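Local coordinates for nitrite transporter NirC (Salmonella enterica subsp. enterica serovar Typhimurium, PDB 4FC4), which carries nitrite in both directions across the cytoplasmic membrane as a pentameric channel of the formate/nitrite transporter family, at residues Ala36-Gly41 / Thr70-Ala75. Residues are numbered along the deposited sequence; the frame is centred on the assembly and turned at random.
Sequences AYVGLG and TLVIIA
Tyr37 lies against Leu71 where membrane helices 24-51 and 67-75 pass each other, the axes of the two short segments 8.8 Å apart and their N-to-C directions 140° apart. Between 36-41 and 70-75 the side chains meet by van der Waals contact alone, mostly through apolar groups. Tyr37 CB and Leu71 CB meet at 3.6 Å, the two side chains crossing at about a right angle. With CG anti to the carbonyl carbon (chi1 -66°), the Tyr37 ring runs along helix 67-75, its CD2 3.8 Å from Leu71 CB and its CE2 4.1 Å from Ala75 CB, one turn on. Leu71 reaches back, CD1 resting 3.8 Å from Tyr37 O and, more loosely, near Leu40 CD1. Beside this pair Val38 CG2 touches Val72 CG2 at 3.6 Å. Tyr37 OH hydrogen-bonds Tyr245 OH of the second subunit. Loop residue Leu79, on both valines, lies in the break between helices 67-75 and 80-93, consistent with the interrupted second membrane helix of the formate/nitrite transporter family. Helix 177-192 packs on Thr70, Ile73 and Ile74, while Leu166 and Met170 from helix 150-172 of the second subunit pack on Tyr37 and Leu71, so the buried contact lies at a subunit interface.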
ATOM      1  N   ALA B  36      10.616  17.905 -17.151  1.00 36.84           N
ATOM      2  CA  ALA B  36       9.314  18.389 -16.718  1.00 36.17           C
ATOM      3  C   ALA B  36       8.660  17.426 -15.675  1.00 34.36           C
ATOM      4  O   ALA B  36       8.168  17.892 -14.612  1.00 35.79           O
ATOM      5  CB  ALA B  36       8.408  18.617 -17.932  1.00 35.02           C
ATOM      6  N   TYR B  37       8.721  16.110 -15.941  1.00 34.44           N
ATOM      7  CA  TYR B  37       8.108  15.089 -15.062  1.00 35.54           C
ATOM      8  C   TYR B  37       8.772  15.074 -13.724  1.00 38.71           C
ATOM      9  O   TYR B  37       8.078  15.098 -12.691  1.00 35.89           O
ATOM     10  CB  TYR B  37       8.170  13.696 -15.668  1.00 34.44           C
ATOM     11  CG  TYR B  37       7.320  13.524 -16.952  1.00 36.09           C
ATOM     12  CD1 TYR B  37       6.380  14.508 -17.363  1.00 33.44           C
ATOM     13  CD2 TYR B  37       7.449  12.371 -17.722  1.00 31.80           C
ATOM     14  CE1 TYR B  37       5.649  14.334 -18.496  1.00 32.90           C
ATOM     15  CE2 TYR B  37       6.716  12.197 -18.859  1.00 32.71           C
ATOM     16  CZ  TYR B  37       5.828  13.171 -19.252  1.00 33.48           C
ATOM     17  OH  TYR B  37       5.151  12.954 -20.441  1.00 36.60           O
ATOM     18  N   VAL B  38      10.113  15.045 -13.733  1.00 37.32           N
ATOM     19  CA  VAL B  38      10.848  15.080 -12.489  1.00 36.08           C
ATOM     20  C   VAL B  38      10.466  16.354 -11.715  1.00 37.26           C
ATOM     21  O   VAL B  38      10.219  16.289 -10.493  1.00 34.01           O
ATOM     22  CB  VAL B  38      12.367  14.901 -12.667  1.00 37.69           C
ATOM     23  CG1 VAL B  38      13.090  14.959 -11.306  1.00 38.90           C
ATOM     24  CG2 VAL B  38      12.669  13.547 -13.294  1.00 36.27           C
ATOM     25  N   GLY B  39      10.378  17.481 -12.436  1.00 38.01           N
ATOM     26  CA  GLY B  39       9.906  18.748 -11.897  1.00 37.17           C
ATOM     27  C   GLY B  39       8.548  18.687 -11.172  1.00 42.25           C
ATOM     28  O   GLY B  39       8.405  19.281 -10.097  1.00 42.47           O
ATOM     29  N   LEU B  40       7.541  18.043 -11.781  1.00 36.78           N
ATOM     30  CA  LEU B  40       6.232  17.995 -11.204  1.00 38.26           C
ATOM     31  C   LEU B  40       6.371  17.249  -9.863  1.00 39.03           C
ATOM     32  O   LEU B  40       5.684  17.584  -8.889  1.00 43.45           O
ATOM     33  CB  LEU B  40       5.225  17.296 -12.162  1.00 42.42           C
ATOM     34  CG  LEU B  40       4.779  18.052 -13.468  1.00 40.74           C
ATOM     35  CD1 LEU B  40       4.138  17.100 -14.447  1.00 35.00           C
ATOM     36  CD2 LEU B  40       3.775  19.187 -13.153  1.00 35.45           C
ATOM     37  N   GLY B  41       7.276  16.271  -9.792  1.00 36.09           N
ATOM     38  CA  GLY B  41       7.671  15.689  -8.512  1.00 37.07           C
ATOM     39  C   GLY B  41       8.282  16.659  -7.490  1.00 37.73           C
ATOM     40  O   GLY B  41       7.943  16.632  -6.293  1.00 39.23           O
ATOM     41  N   THR B  70       8.436   7.487 -11.466  1.00 30.39           N
ATOM     42  CA  THR B  70       7.284   6.768 -11.979  1.00 32.93           C
ATOM     43  C   THR B  70       6.801   7.337 -13.315  1.00 37.99           C
ATOM     44  O   THR B  70       6.613   6.564 -14.258  1.00 45.58           O
ATOM     45  CB  THR B  70       6.126   6.768 -10.994  1.00 29.63           C
ATOM     46  OG1 THR B  70       6.571   6.220  -9.735  1.00 28.49           O
ATOM     47  CG2 THR B  70       4.972   5.993 -11.568  1.00 32.15           C
ATOM     48  N   LEU B  71       6.634   8.662 -13.398  1.00 39.47           N
ATOM     49  CA  LEU B  71       6.349   9.352 -14.658  1.00 37.58           C
ATOM     50  C   LEU B  71       7.401   9.044 -15.693  1.00 38.40           C
ATOM     51  O   LEU B  71       7.091   8.599 -16.761  1.00 38.69           O
ATOM     52  CB  LEU B  71       6.216  10.888 -14.461  1.00 36.38           C
ATOM     53  CG  LEU B  71       5.029  11.399 -13.597  1.00 37.13           C
ATOM     54  CD1 LEU B  71       5.044  12.918 -13.458  1.00 30.59           C
ATOM     55  CD2 LEU B  71       3.668  10.889 -14.100  1.00 30.30           C
ATOM     56  N   VAL B  72       8.653   9.348 -15.393  1.00 41.26           N
ATOM     57  CA  VAL B  72       9.746   9.121 -16.332  1.00 38.57           C
ATOM     58  C   VAL B  72       9.700   7.700 -16.928  1.00 40.46           C
ATOM     59  O   VAL B  72       9.801   7.544 -18.144  1.00 38.74           O
ATOM     60  CB  VAL B  72      11.134   9.416 -15.650  1.00 38.68           C
ATOM     61  CG1 VAL B  72      12.303   8.963 -16.538  1.00 40.05           C
ATOM     62  CG2 VAL B  72      11.279  10.915 -15.363  1.00 33.03           C
ATOM     63  N   ILE B  73       9.426   6.668 -16.104  1.00 39.72           N
ATOM     64  CA  ILE B  73       9.617   5.291 -16.595  1.00 39.26           C
ATOM     65  C   ILE B  73       8.358   4.734 -17.259  1.00 37.54           C
ATOM     66  O   ILE B  73       8.409   4.081 -18.299  1.00 38.95           O
ATOM     67  CB  ILE B  73      10.088   4.341 -15.472  1.00 37.95           C
ATOM     68  CG1 ILE B  73      11.497   4.727 -14.948  1.00 40.29           C
ATOM     69  CG2 ILE B  73      10.046   2.896 -15.931  1.00 32.69           C
ATOM     70  CD1 ILE B  73      11.912   3.900 -13.738  1.00 35.35           C
ATOM     71  N   ILE B  74       7.219   5.051 -16.671  1.00 38.43           N
ATOM     72  CA  ILE B  74       5.965   4.426 -17.018  1.00 34.88           C
ATOM     73  C   ILE B  74       5.258   5.250 -18.084  1.00 37.25           C
ATOM     74  O   ILE B  74       4.755   4.679 -19.007  1.00 36.38           O
ATOM     75  CB  ILE B  74       5.092   4.258 -15.799  1.00 34.79           C
ATOM     76  CG1 ILE B  74       5.910   3.495 -14.742  1.00 36.15           C
ATOM     77  CG2 ILE B  74       3.738   3.581 -16.158  1.00 29.18           C
ATOM     78  CD1 ILE B  74       5.904   1.955 -14.897  1.00 36.47           C
ATOM     79  N   ALA B  75       5.247   6.574 -17.984  1.00 38.61           N
ATOM     80  CA  ALA B  75       4.724   7.378 -19.089  1.00 40.44           C
ATOM     81  C   ALA B  75       5.673   7.311 -20.295  1.00 38.44           C
ATOM     82  O   ALA B  75       5.195   7.290 -21.422  1.00 38.50           O
ATOM     83  CB  ALA B  75       4.451   8.836 -18.678  1.00 36.22           C
TER